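Local structure of NAD-dependent dehydrogenase (Rhizobium meliloti, 4Z0P) at residues 165-171 / 178-184; 148-153 / 173-177; 113-119 / 275-279. The protein reduces glyoxylate and hydroxypyruvate with NADPH as coenzyme, as a member of the D-isomer specific 2-hydroxyacid dehydrogenase family. All blocks are in the same frame, centred on the assembly; numbering follows the deposited sequence.

Contact 1 (165-171 / 178-184); sequences KVIGWSR and GVETYDA. With NDP (NADPH dihydro-nicotinamide-adenine-dinucleotide phosphate), chain H.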
loop_
_atom_site.group_PDB
_atom_site.type_symbol
_atom_site.label_atom_id
_atom_site.label_comp_id
_atom_site.label_asym_id
_atom_site.label_seq_id
_atom_site.Cartn_x
_atom_site.Cartn_y
_atom_site.Cartn_z
ATOM N N LYS A 165 5.060 3.497 -12.733
ATOM C CA LYS A 165 4.732 3.644 -14.147
ATOM C C LYS A 165 3.545 2.749 -14.389
ATOM O O LYS A 165 3.572 1.581 -13.995
ATOM C CB LYS A 165 5.932 3.245 -15.015
ATOM C CG LYS A 165 5.668 3.320 -16.509
ATOM C CD LYS A 165 5.904 4.717 -17.066
ATOM C CE LYS A 165 5.630 4.759 -18.560
ATOM N NZ LYS A 165 4.191 4.547 -18.864
ATOM N N VAL A 166 2.525 3.249 -15.065
ATOM C CA VAL A 166 1.300 2.471 -15.245
ATOM C C VAL A 166 0.879 2.498 -16.685
ATOM O O VAL A 166 0.852 3.557 -17.310
ATOM C CB VAL A 166 0.147 3.011 -14.359
ATOM C CG1 VAL A 166 -1.069 2.119 -14.509
ATOM C CG2 VAL A 166 0.553 3.082 -12.898
ATOM N N ILE A 167 0.532 1.328 -17.197
ATOM C CA ILE A 167 -0.088 1.211 -18.506
ATOM C C ILE A 167 -1.324 0.320 -18.385
ATOM O O ILE A 167 -1.418 -0.492 -17.477
ATOM C CB ILE A 167 0.894 0.660 -19.572
ATOM C CG1 ILE A 167 1.436 -0.737 -19.189
ATOM C CG2 ILE A 167 2.035 1.636 -19.768
ATOM C CD1 ILE A 167 2.405 -1.344 -20.181
ATOM N N GLY A 168 -2.220 0.441 -19.359
ATOM C CA GLY A 168 -3.493 -0.287 -19.332
ATOM C C GLY A 168 -3.821 -0.967 -20.644
ATOM O O GLY A 168 -3.379 -0.531 -21.705
ATOM N N TRP A 169 -4.631 -2.022 -20.545
ATOM C CA TRP A 169 -5.099 -2.760 -21.715
ATOM C C TRP A 169 -6.565 -3.101 -21.559
ATOM O O TRP A 169 -7.022 -3.471 -20.476
ATOM C CB TRP A 169 -4.269 -4.030 -21.896
ATOM C CG TRP A 169 -4.695 -4.902 -23.028
ATOM C CD1 TRP A 169 -4.282 -4.820 -24.330
ATOM C CD2 TRP A 169 -5.613 -6.008 -22.973
ATOM N NE1 TRP A 169 -4.875 -5.811 -25.084
ATOM C CE2 TRP A 169 -5.710 -6.538 -24.276
ATOM C CE3 TRP A 169 -6.366 -6.597 -21.952
ATOM C CZ2 TRP A 169 -6.505 -7.666 -24.578
ATOM C CZ3 TRP A 169 -7.171 -7.698 -22.254
ATOM C CH2 TRP A 169 -7.240 -8.216 -23.555
ATOM N N SER A 170 -7.304 -2.976 -22.662
ATOM C CA SER A 170 -8.696 -3.448 -22.707
ATOM C C SER A 170 -9.059 -3.628 -24.159
ATOM O O SER A 170 -8.219 -3.413 -25.040
ATOM C CB SER A 170 -9.634 -2.475 -21.979
ATOM O OG SER A 170 -9.544 -1.172 -22.535
ATOM N N ARG A 171 -10.297 -4.009 -24.427
ATOM C CA ARG A 171 -10.673 -4.326 -25.810
ATOM C C ARG A 171 -10.602 -3.096 -26.689
ATOM O O ARG A 171 -9.974 -3.119 -27.758
ATOM C CB ARG A 171 -12.055 -4.975 -25.850
ATOM C CG ARG A 171 -12.471 -5.410 -27.250
ATOM C CD ARG A 171 -13.279 -6.698 -27.237
ATOM N NE ARG A 171 -14.372 -6.648 -26.273
ATOM C CZ ARG A 171 -15.137 -7.688 -25.947
ATOM N NH1 ARG A 171 -14.958 -8.890 -26.508
ATOM N NH2 ARG A 171 -16.101 -7.519 -25.050
ATOM N N GLY A 178 -2.006 10.489 -17.884
ATOM C CA GLY A 178 -0.882 9.886 -17.155
ATOM C C GLY A 178 -0.749 8.370 -17.246
ATOM O O GLY A 178 0.113 7.779 -16.571
ATOM N N VAL A 179 -1.598 7.742 -18.070
ATOM C CA VAL A 179 -1.632 6.286 -18.238
ATOM C C VAL A 179 -1.767 5.964 -19.731
ATOM O O VAL A 179 -2.820 6.174 -20.321
ATOM C CB VAL A 179 -2.820 5.658 -17.476
ATOM C CG1 VAL A 179 -2.894 4.155 -17.735
ATOM C CG2 VAL A 179 -2.701 5.924 -15.972
ATOM N N GLU A 180 -0.703 5.431 -20.323
ATOM C CA GLU A 180 -0.755 4.987 -21.704
ATOM C C GLU A 180 -1.629 3.744 -21.743
ATOM O O GLU A 180 -1.493 2.872 -20.877
ATOM C CB GLU A 180 0.614 4.590 -22.227
ATOM C CG GLU A 180 1.665 5.680 -22.212
ATOM C CD GLU A 180 3.033 5.084 -22.391
ATOM O OE1 GLU A 180 3.262 4.552 -23.500
ATOM O OE2 GLU A 180 3.835 5.084 -21.419
ATOM N N THR A 181 -2.520 3.674 -22.716
ATOM C CA THR A 181 -3.383 2.516 -22.873
ATOM C C THR A 181 -3.249 1.871 -24.239
ATOM O O THR A 181 -2.835 2.516 -25.224
ATOM C CB THR A 181 -4.855 2.879 -22.643
ATOM O OG1 THR A 181 -5.248 3.856 -23.603
ATOM C CG2 THR A 181 -5.056 3.430 -21.263
ATOM N N TYR A 182 -3.610 0.594 -24.282
ATOM C CA TYR A 182 -3.515 -0.258 -25.441
ATOM C C TYR A 182 -4.871 -0.881 -25.696
ATOM O O TYR A 182 -5.596 -1.169 -24.758
ATOM C CB TYR A 182 -2.515 -1.392 -25.189
ATOM C CG TYR A 182 -1.063 -0.945 -25.089
ATOM C CD1 TYR A 182 -0.563 -0.378 -23.916
ATOM C CD2 TYR A 182 -0.189 -1.109 -26.169
ATOM C CE1 TYR A 182 0.762 0.043 -23.834
ATOM C CE2 TYR A 182 1.134 -0.703 -26.094
ATOM C CZ TYR A 182 1.614 -0.147 -24.927
ATOM O OH TYR A 182 2.924 0.258 -24.862
ATOM N N ASP A 183 -5.208 -1.093 -26.973
ATOM C CA ASP A 183 -6.416 -1.845 -27.339
ATOM C C ASP A 183 -6.105 -3.335 -27.500
ATOM O O ASP A 183 -4.983 -3.740 -27.277
ATOM C CB ASP A 183 -7.075 -1.268 -28.590
ATOM C CG ASP A 183 -6.187 -1.313 -29.811
ATOM O OD1 ASP A 183 -5.159 -2.020 -29.826
ATOM O OD2 ASP A 183 -6.539 -0.631 -30.781
ATOM N N ALA A 184 -7.094 -4.136 -27.912
ATOM C CA ALA A 184 -6.962 -5.588 -27.935
ATOM C C ALA A 184 -5.704 -6.037 -28.670
ATOM O O ALA A 184 -4.918 -6.810 -28.128
ATOM C CB ALA A 184 -8.208 -6.241 -28.551
HETATM P PA NDP H . -16.111 -2.742 -16.021
HETATM O O1A NDP H . -17.222 -3.337 -16.872
HETATM O O2A NDP H . -16.223 -1.301 -15.652
HETATM O O5B NDP H . -14.768 -2.960 -16.831
HETATM C C5B NDP H . -14.439 -4.152 -17.512
HETATM C C4B NDP H . -13.223 -3.887 -18.356
HETATM O O4B NDP H . -12.809 -5.139 -18.898
HETATM C C3B NDP H . -13.474 -2.959 -19.544
HETATM O O3B NDP H . -12.311 -2.159 -19.720
HETATM C C2B NDP H . -13.643 -3.922 -20.700
HETATM O O2B NDP H . -13.291 -3.403 -21.967
HETATM C C1B NDP H . -12.652 -4.982 -20.298
HETATM N N9A NDP H . -12.931 -6.234 -21.022
HETATM C C8A NDP H . -13.981 -7.073 -20.928
HETATM N N7A NDP H . -13.904 -8.108 -21.734
HETATM C C5A NDP H . -12.722 -7.924 -22.392
HETATM C C6A NDP H . -12.060 -8.654 -23.400
HETATM N N6A NDP H . -12.550 -9.808 -23.907
HETATM N N1A NDP H . -10.866 -8.186 -23.859
HETATM C C2A NDP H . -10.381 -7.042 -23.353
HETATM N N3A NDP H . -10.922 -6.265 -22.410
HETATM C C4A NDP H . -12.099 -6.773 -21.959
HETATM O O3 NDP H . -16.017 -3.730 -14.745
HETATM P PN NDP H . -15.423 -3.247 -13.314
HETATM O O1N NDP H . -14.128 -2.533 -13.507
HETATM O O2N NDP H . -16.490 -2.604 -12.503
HETATM O O5D NDP H . -15.225 -4.689 -12.668
HETATM C C5D NDP H . -14.302 -5.587 -13.252
HETATM C C4D NDP H . -14.431 -6.970 -12.630
HETATM O O4D NDP H . -13.827 -6.994 -11.335
HETATM C C3D NDP H . -15.843 -7.466 -12.352
HETATM O O3D NDP H . -16.455 -7.971 -13.556
HETATM C C2D NDP H . -15.681 -8.545 -11.300
HETATM O O2D NDP H . -15.511 -9.833 -11.919
HETATM C C1D NDP H . -14.343 -8.119 -10.641
HETATM N N1N NDP H . -14.492 -7.778 -9.224
HETATM C C2N NDP H . -13.848 -8.519 -8.240
HETATM C C3N NDP H . -13.957 -8.206 -6.918
HETATM C C7N NDP H . -13.157 -8.887 -5.848
HETATM O O7N NDP H . -13.520 -8.733 -4.664
HETATM N N7N NDP H . -12.123 -9.634 -6.169
HETATM C C4N NDP H . -14.836 -7.084 -6.510
HETATM C C5N NDP H . -15.500 -6.361 -7.623
HETATM C C6N NDP H . -15.306 -6.687 -8.887
HETATM P P2B NDP H . -14.238 -2.346 -22.727
HETATM O O1X NDP H . -14.058 -1.071 -21.945
HETATM O O2X NDP H . -13.602 -2.298 -24.105
HETATM O O3X NDP H . -15.615 -2.895 -22.697
HETATM O O HOH W 1 1.840 5.510 -18.825
HETATM O O HOH W 2 2.386 6.170 -15.389
HETATM O O HOH W 3 -7.395 0.466 -23.025
#

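Contact 2 (148-153 / 173-177); sequences MGVLGQ and KRVIE. With NDP (NADPH dihydro-nicotinamide-adenine-dinucleotide phosphate), chain H.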
loop_
_atom_site.group_PDB
_atom_site.type_symbol
_atom_site.label_atom_id
_atom_site.label_comp_id
_atom_site.label_asym_id
_atom_site.label_seq_id
_atom_site.Cartn_x
_atom_site.Cartn_y
_atom_site.Cartn_z
ATOM N N MET A 148 -9.746 -1.915 -18.112
ATOM C CA MET A 148 -9.686 -0.457 -17.933
ATOM C C MET A 148 -11.086 0.101 -17.717
ATOM O O MET A 148 -11.475 1.092 -18.345
ATOM C CB MET A 148 -9.074 0.195 -19.180
ATOM C CG MET A 148 -7.568 0.100 -19.260
ATOM S SD MET A 148 -6.817 1.277 -18.125
ATOM C CE MET A 148 -6.444 0.233 -16.722
ATOM N N GLY A 149 -11.847 -0.547 -16.852
ATOM C CA GLY A 149 -13.186 -0.124 -16.544
ATOM C C GLY A 149 -13.212 0.698 -15.275
ATOM O O GLY A 149 -12.241 1.392 -14.939
ATOM N N VAL A 150 -14.314 0.602 -14.542
ATOM C CA VAL A 150 -14.454 1.376 -13.308
ATOM C C VAL A 150 -13.282 1.090 -12.368
ATOM O O VAL A 150 -12.619 2.017 -11.863
ATOM C CB VAL A 150 -15.801 1.080 -12.616
ATOM C CG1 VAL A 150 -15.892 1.764 -11.260
ATOM C CG2 VAL A 150 -16.953 1.580 -13.483
ATOM N N LEU A 151 -12.989 -0.192 -12.156
ATOM C CA LEU A 151 -11.960 -0.569 -11.174
ATOM C C LEU A 151 -10.557 -0.355 -11.720
ATOM O O LEU A 151 -9.698 0.234 -11.046
ATOM C CB LEU A 151 -12.189 -2.013 -10.702
ATOM C CG LEU A 151 -13.539 -2.265 -10.035
ATOM C CD1 LEU A 151 -13.678 -3.716 -9.556
ATOM C CD2 LEU A 151 -13.846 -1.287 -8.909
ATOM N N GLY A 152 -10.320 -0.791 -12.952
ATOM C CA GLY A 152 -9.012 -0.615 -13.573
ATOM C C GLY A 152 -8.567 0.834 -13.672
ATOM O O GLY A 152 -7.405 1.167 -13.385
ATOM N N GLN A 153 -9.490 1.713 -14.041
ATOM C CA GLN A 153 -9.113 3.135 -14.158
ATOM C C GLN A 153 -8.740 3.766 -12.815
ATOM O O GLN A 153 -7.759 4.513 -12.714
ATOM C CB GLN A 153 -10.177 3.957 -14.842
ATOM C CG GLN A 153 -10.357 3.534 -16.285
ATOM C CD GLN A 153 -11.373 4.386 -16.992
ATOM O OE1 GLN A 153 -11.454 5.579 -16.739
ATOM N NE2 GLN A 153 -12.147 3.784 -17.880
ATOM N N LYS A 173 -9.476 1.038 -26.833
ATOM C CA LYS A 173 -8.499 1.944 -26.216
ATOM C C LYS A 173 -9.212 3.035 -25.405
ATOM O O LYS A 173 -10.140 3.663 -25.896
ATOM C CB LYS A 173 -7.610 2.586 -27.286
ATOM C CG LYS A 173 -6.310 3.161 -26.747
ATOM C CD LYS A 173 -5.347 3.535 -27.865
ATOM C CE LYS A 173 -4.608 2.323 -28.416
ATOM N NZ LYS A 173 -3.805 2.649 -29.628
ATOM N N ARG A 174 -8.764 3.249 -24.168
ATOM C CA ARG A 174 -9.354 4.238 -23.260
ATOM C C ARG A 174 -8.397 5.415 -23.105
ATOM O O ARG A 174 -7.187 5.221 -23.056
ATOM C CB ARG A 174 -9.587 3.600 -21.887
ATOM C CG ARG A 174 -10.564 2.428 -21.869
ATOM C CD ARG A 174 -12.018 2.864 -21.707
ATOM N NE ARG A 174 -12.841 1.788 -21.143
ATOM C CZ ARG A 174 -14.050 1.944 -20.591
ATOM N NH1 ARG A 174 -14.697 0.880 -20.106
ATOM N NH2 ARG A 174 -14.628 3.146 -20.506
ATOM N N VAL A 175 -8.933 6.628 -23.008
ATOM C CA VAL A 175 -8.123 7.844 -22.862
ATOM C C VAL A 175 -8.048 8.244 -21.383
ATOM O O VAL A 175 -9.041 8.662 -20.803
ATOM C CB VAL A 175 -8.690 9.001 -23.709
ATOM C CG1 VAL A 175 -7.782 10.223 -23.633
ATOM C CG2 VAL A 175 -8.849 8.564 -25.161
ATOM N N ILE A 176 -6.864 8.101 -20.781
ATOM C CA ILE A 176 -6.664 8.328 -19.347
ATOM C C ILE A 176 -5.382 9.123 -19.137
ATOM O O ILE A 176 -4.311 8.668 -19.538
ATOM C CB ILE A 176 -6.545 6.980 -18.599
ATOM C CG1 ILE A 176 -7.809 6.147 -18.820
ATOM C CG2 ILE A 176 -6.316 7.185 -17.101
ATOM C CD1 ILE A 176 -7.626 4.695 -18.511
ATOM N N GLU A 177 -5.482 10.284 -18.491
ATOM C CA GLU A 177 -4.324 11.156 -18.296
ATOM C C GLU A 177 -3.265 10.440 -17.439
ATOM O O GLU A 177 -3.600 9.820 -16.422
ATOM C CB GLU A 177 -4.743 12.500 -17.668
HETATM P PA NDP H . -16.111 -2.742 -16.021
HETATM O O1A NDP H . -17.222 -3.337 -16.872
HETATM O O2A NDP H . -16.223 -1.301 -15.652
HETATM O O5B NDP H . -14.768 -2.960 -16.831
HETATM C C5B NDP H . -14.439 -4.152 -17.512
HETATM C C4B NDP H . -13.223 -3.887 -18.356
HETATM O O4B NDP H . -12.809 -5.139 -18.898
HETATM C C3B NDP H . -13.474 -2.959 -19.544
HETATM O O3B NDP H . -12.311 -2.159 -19.720
HETATM C C2B NDP H . -13.643 -3.922 -20.700
HETATM O O2B NDP H . -13.291 -3.403 -21.967
HETATM C C1B NDP H . -12.652 -4.982 -20.298
HETATM N N9A NDP H . -12.931 -6.234 -21.022
HETATM C C8A NDP H . -13.981 -7.073 -20.928
HETATM N N7A NDP H . -13.904 -8.108 -21.734
HETATM C C5A NDP H . -12.722 -7.924 -22.392
HETATM C C6A NDP H . -12.060 -8.654 -23.400
HETATM N N6A NDP H . -12.550 -9.808 -23.907
HETATM N N1A NDP H . -10.866 -8.186 -23.859
HETATM C C2A NDP H . -10.381 -7.042 -23.353
HETATM N N3A NDP H . -10.922 -6.265 -22.410
HETATM C C4A NDP H . -12.099 -6.773 -21.959
HETATM O O3 NDP H . -16.017 -3.730 -14.745
HETATM P PN NDP H . -15.423 -3.247 -13.314
HETATM O O1N NDP H . -14.128 -2.533 -13.507
HETATM O O2N NDP H . -16.490 -2.604 -12.503
HETATM O O5D NDP H . -15.225 -4.689 -12.668
HETATM C C5D NDP H . -14.302 -5.587 -13.252
HETATM C C4D NDP H . -14.431 -6.970 -12.630
HETATM O O4D NDP H . -13.827 -6.994 -11.335
HETATM C C3D NDP H . -15.843 -7.466 -12.352
HETATM O O3D NDP H . -16.455 -7.971 -13.556
HETATM C C2D NDP H . -15.681 -8.545 -11.300
HETATM O O2D NDP H . -15.511 -9.833 -11.919
HETATM C C1D NDP H . -14.343 -8.119 -10.641
HETATM N N1N NDP H . -14.492 -7.778 -9.224
HETATM C C2N NDP H . -13.848 -8.519 -8.240
HETATM C C3N NDP H . -13.957 -8.206 -6.918
HETATM C C7N NDP H . -13.157 -8.887 -5.848
HETATM O O7N NDP H . -13.520 -8.733 -4.664
HETATM N N7N NDP H . -12.123 -9.634 -6.169
HETATM C C4N NDP H . -14.836 -7.084 -6.510
HETATM C C5N NDP H . -15.500 -6.361 -7.623
HETATM C C6N NDP H . -15.306 -6.687 -8.887
HETATM P P2B NDP H . -14.238 -2.346 -22.727
HETATM O O1X NDP H . -14.058 -1.071 -21.945
HETATM O O2X NDP H . -13.602 -2.298 -24.105
HETATM O O3X NDP H . -15.615 -2.895 -22.697
#

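Contact 3 (113-119 / 275-279); sequences LHLRQHR and MPNVY. With OXD (oxalic acid), chain D.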
loop_
_atom_site.group_PDB
_atom_site.type_symbol
_atom_site.label_atom_id
_atom_site.label_comp_id
_atom_site.label_asym_id
_atom_site.label_seq_id
_atom_site.Cartn_x
_atom_site.Cartn_y
_atom_site.Cartn_z
ATOM N N LEU A 113 3.518 -4.513 -1.602
ATOM C CA LEU A 113 4.077 -5.741 -0.999
ATOM C C LEU A 113 5.135 -6.345 -1.911
ATOM O O LEU A 113 6.202 -6.759 -1.449
ATOM C CB LEU A 113 2.977 -6.764 -0.735
ATOM C CG LEU A 113 2.043 -6.547 0.470
ATOM C CD1 LEU A 113 0.904 -7.554 0.372
ATOM C CD2 LEU A 113 2.829 -6.765 1.739
ATOM N N HIS A 114 4.848 -6.412 -3.209
ATOM C CA HIS A 114 5.829 -6.943 -4.161
ATOM C C HIS A 114 7.008 -5.990 -4.393
ATOM O O HIS A 114 8.168 -6.409 -4.341
ATOM C CB HIS A 114 5.137 -7.347 -5.453
ATOM C CG HIS A 114 4.255 -8.538 -5.277
ATOM N ND1 HIS A 114 4.732 -9.822 -5.096
ATOM C CD2 HIS A 114 2.912 -8.636 -5.253
ATOM C CE1 HIS A 114 3.717 -10.654 -4.970
ATOM N NE2 HIS A 114 2.600 -9.960 -5.063
ATOM N N LEU A 115 6.733 -4.702 -4.571
ATOM C CA LEU A 115 7.801 -3.715 -4.766
ATOM C C LEU A 115 8.770 -3.715 -3.607
ATOM O O LEU A 115 9.988 -3.714 -3.794
ATOM C CB LEU A 115 7.233 -2.315 -4.905
ATOM C CG LEU A 115 8.239 -1.139 -4.950
ATOM C CD1 LEU A 115 9.051 -1.204 -6.243
ATOM C CD2 LEU A 115 7.516 0.187 -4.768
ATOM N N ARG A 116 8.212 -3.681 -2.409
ATOM C CA ARG A 116 9.006 -3.510 -1.195
ATOM C C ARG A 116 9.493 -4.840 -0.581
ATOM O O ARG A 116 9.989 -4.874 0.531
ATOM C CB ARG A 116 8.236 -2.658 -0.191
ATOM C CG ARG A 116 7.902 -1.241 -0.666
ATOM C CD ARG A 116 9.104 -0.386 -1.088
ATOM N NE ARG A 116 9.922 -0.150 0.087
ATOM C CZ ARG A 116 10.134 1.029 0.674
ATOM N NH1 ARG A 116 9.704 2.161 0.147
ATOM N NH2 ARG A 116 10.822 1.051 1.804
ATOM N N GLN A 117 9.417 -5.911 -1.347
ATOM C CA GLN A 117 10.083 -7.186 -1.026
ATOM C C GLN A 117 9.651 -7.676 0.348
ATOM O O GLN A 117 10.439 -8.176 1.154
ATOM C CB GLN A 117 11.605 -7.028 -1.102
ATOM C CG GLN A 117 12.042 -6.480 -2.437
ATOM C CD GLN A 117 13.531 -6.319 -2.546
ATOM O OE1 GLN A 117 14.246 -7.263 -2.894
ATOM N NE2 GLN A 117 14.013 -5.123 -2.255
ATOM N N HIS A 118 8.350 -7.567 0.590
ATOM C CA HIS A 118 7.809 -7.885 1.908
ATOM C C HIS A 118 8.085 -9.314 2.316
ATOM O O HIS A 118 8.493 -9.556 3.459
ATOM C CB HIS A 118 6.316 -7.594 1.957
ATOM C CG HIS A 118 5.702 -7.928 3.270
ATOM N ND1 HIS A 118 5.954 -7.189 4.406
ATOM C CD2 HIS A 118 4.860 -8.920 3.640
ATOM C CE1 HIS A 118 5.266 -7.698 5.412
ATOM N NE2 HIS A 118 4.592 -8.746 4.975
ATOM N N ARG A 119 7.900 -10.268 1.397
ATOM C CA ARG A 119 8.166 -11.667 1.758
ATOM C C ARG A 119 9.644 -11.940 2.092
ATOM O O ARG A 119 9.930 -12.672 3.042
ATOM C CB ARG A 119 7.584 -12.658 0.749
ATOM C CG ARG A 119 6.068 -12.867 0.962
ATOM C CD ARG A 119 5.727 -13.823 2.124
ATOM N NE ARG A 119 4.283 -14.017 2.365
ATOM C CZ ARG A 119 3.481 -14.761 1.593
ATOM N NH1 ARG A 119 3.962 -15.366 0.525
ATOM N NH2 ARG A 119 2.197 -14.902 1.888
ATOM N N MET A 275 2.853 -21.219 -0.521
ATOM C CA MET A 275 3.939 -20.842 -1.389
ATOM C C MET A 275 4.587 -19.559 -0.975
ATOM O O MET A 275 3.907 -18.622 -0.590
ATOM C CB MET A 275 3.481 -20.807 -2.796
ATOM C CG MET A 275 3.424 -22.225 -3.267
ATOM S SD MET A 275 2.547 -22.208 -4.779
ATOM C CE MET A 275 3.916 -21.824 -5.874
ATOM N N PRO A 276 5.933 -19.534 -1.036
ATOM C CA PRO A 276 6.641 -18.439 -0.386
ATOM C C PRO A 276 6.434 -17.047 -1.005
ATOM O O PRO A 276 6.572 -16.052 -0.294
ATOM C CB PRO A 276 8.105 -18.886 -0.447
ATOM C CG PRO A 276 8.193 -19.796 -1.626
ATOM C CD PRO A 276 6.859 -20.490 -1.693
ATOM N N ASN A 277 6.091 -16.957 -2.289
ATOM C CA ASN A 277 5.877 -15.634 -2.896
ATOM C C ASN A 277 4.468 -15.483 -3.470
ATOM O O ASN A 277 4.278 -14.720 -4.411
ATOM C CB ASN A 277 6.947 -15.328 -3.950
ATOM C CG ASN A 277 8.342 -15.225 -3.357
ATOM O OD1 ASN A 277 8.581 -14.406 -2.465
ATOM N ND2 ASN A 277 9.276 -16.050 -3.850
ATOM N N VAL A 278 3.493 -16.157 -2.857
ATOM C CA VAL A 278 2.082 -15.994 -3.180
ATOM C C VAL A 278 1.320 -15.478 -1.992
ATOM O O VAL A 278 1.417 -16.038 -0.893
ATOM C CB VAL A 278 1.404 -17.304 -3.647
ATOM C CG1 VAL A 278 -0.046 -17.031 -4.018
ATOM C CG2 VAL A 278 2.135 -17.868 -4.863
ATOM N N TYR A 279 0.558 -14.407 -2.212
ATOM C CA TYR A 279 -0.373 -13.887 -1.222
ATOM C C TYR A 279 -1.781 -14.316 -1.553
ATOM O O TYR A 279 -2.279 -14.003 -2.630
ATOM C CB TYR A 279 -0.371 -12.374 -1.195
ATOM C CG TYR A 279 0.937 -11.768 -0.779
ATOM C CD1 TYR A 279 1.334 -11.786 0.543
ATOM C CD2 TYR A 279 1.804 -11.244 -1.708
ATOM C CE1 TYR A 279 2.521 -11.211 0.944
ATOM C CE2 TYR A 279 3.029 -10.685 -1.340
ATOM C CZ TYR A 279 3.391 -10.673 -0.006
ATOM O OH TYR A 279 4.567 -10.098 0.365
HETATM C C1 OXD D . 3.241 -11.594 6.638
HETATM C C2 OXD D . 3.607 -12.142 5.343
HETATM O O3 OXD D . 2.941 -12.371 7.563
HETATM O O4 OXD D . 3.151 -11.606 4.317
HETATM O O5 OXD D . 3.234 -10.355 6.778
HETATM O O6 OXD D . 4.363 -13.128 5.287
HETATM O O HOH W 4 6.602 -9.800 -1.307
#

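Contact 1 (165-171 / 178-184)
Trp-169 and Tyr-182 sit side by side on one face of a parallel strand pair, and both rings reach Phe-190 of helix 187-193. With CG swung opposite the backbone N (chi1 177°), the indole of Trp-169 turns its pyrrole edge to the turn after strand 180-182, where NE1 donates to Ala-184 O at 3.2 Å. That oxygen lies in the indole plane, the donor above the carbonyl plane. The indole's far end reaches the coenzyme, Trp-169 CH2 standing 3.4 Å from adenine C2A. Tyr-182 meets the indole with its CB, 4.0 Å from Trp-169 CD1, while its ring leans towards Ile-167 and its hydroxyl bonds to Arg-193. At the Lys-165 end, the lysine, bent at chi2 and chi4, brings NZ to Glu-180 OE2 at 2.6 Å, a salt bridge made on the anti side of the carboxylate; OE1 pairs with Arg-193. A water joins Lys-165 NZ, Val-166 O and Glu-180 N. Gly-168 is bonded through both N and O: the N donates to Glu-180 O at 3.0 Å, the O accepts from Tyr-182 N at 2.8 Å. On the other face, Val-166 and Val-179 pack against helix 150-161. Strand 165-169 is the second strand of the beta-alpha-beta unit of a Rossmann fold, and its C-terminal end and the loop that follows bring Trp-169, Ser-170 and Arg-171 to the adenosine half of NADPH.

Contact 2 (148-153 / 173-177)
Arg-174 lies against Met-148 and Gln-153 where the glycine-rich loop of the Rossmann fold runs into helix 150-161. Its CB points at that loop, and CG, placed opposite the carbonyl carbon (chi1 -62°), passes beside Met-148 CB. The bend at chi2 (-87°) then carries CD to 3.8 Å from Met-148 O. NE comes closer still to Met-148 O, but the angle is too poor for a hydrogen bond, because the oxygen lies over a face of the guanidinium and not in line with its N-H. At the tip the two nitrogens part: NH1 of Arg-174 makes a weak bond of 2.8 Å to O1X, on the 2'-phosphate of NADPH, while NH2 stands 3.7 Å from Gln-153 NE2. Gln-153 NE2 lies over the same face as Met-148 O, toward the rim, its amide plane 71° from that of the guanidinium. The 2'-phosphate is what separates NADPH from NADH, so this arginine is consistent with preference for the phosphorylated coenzyme. Gly-149 N-caps helix 150-161, and a side chain there would run into the ribose-linked O5B; Val-150 N and Leu-151 N each donate to a different phosphate of the coenzyme's diphosphate bridge. Met-148 O is taken by Gln-153 NE2 at 2.8 Å in a nearly straight bond, and the aliphatic part of that glutamine rests on Ile-176, with Gln-153 CG 3.7 Å from Ile-176 CD1.

Contact 3 (113-119 / 275-279)
A second oxalate site, at the two-subunit interface, forms where Arg-119 slides along the ring of Tyr-279; His-118 and Arg-119 of the second subunit also bond to this oxalate. The guanidinium makes an off-centre cation-pi contact, Arg-119 CZ lying 4.3 Å from the ring centroid, and Leu-113 CD1 sits over the middle of the opposite face. A ring edge of Tyr-279 is turned to the face of His-114, an offset edge-to-face pair with planes 76° apart; His-114 NE2 itself bonds to Ser-257. A Schellman motif with Gln-117 as its C-prime residue ends helix 97-115, and Gln-117 also N-caps helix 118-126, bringing His-118 and Arg-119 to the anion. His-118 NE2 donates to oxalate O5 at 2.8 Å, and Arg-119 NE to oxalate O6 at 3.1 Å. Arg-119 also grips the backbone: NH1 bonds to Pro-276 O at 2.8 Å, and NH1 and NH2 together hold Val-278 O from one face of its carbonyl plane. A leucine here would probably leave both carbonyls without these donors, cost Tyr-279 its cation-pi partner, and deprive the oxalate and Glu-122 of the second subunit of a mate. A water links Tyr-279 OH to Arg-119 N and Leu-113 O.

Contacts 1 and 2 are neighbours, with centres 8 Å apart, and both touch the same NADPH: contact 1 reaches its adenine, contact 2 its diphosphate and 2'-phosphate. They meet directly, Ser-170 OG packing 3.7 Å from Met-148 CB, and their segments alternate along the chain. Contact 3 lies apart, its centre about 25 Å from that of contact 1 and 27 Å from that of contact 2, although both fall within the loop it closes. Contacts 1 and 3 involve strands 180-182 and 278-280, the two outermost strands, within this chain, of one parallel sheet. The Tyr-279 side chain is about 13 Å from NADPH; contact 3 binds an oxalate distinct from the one near Arg-235 and His-283.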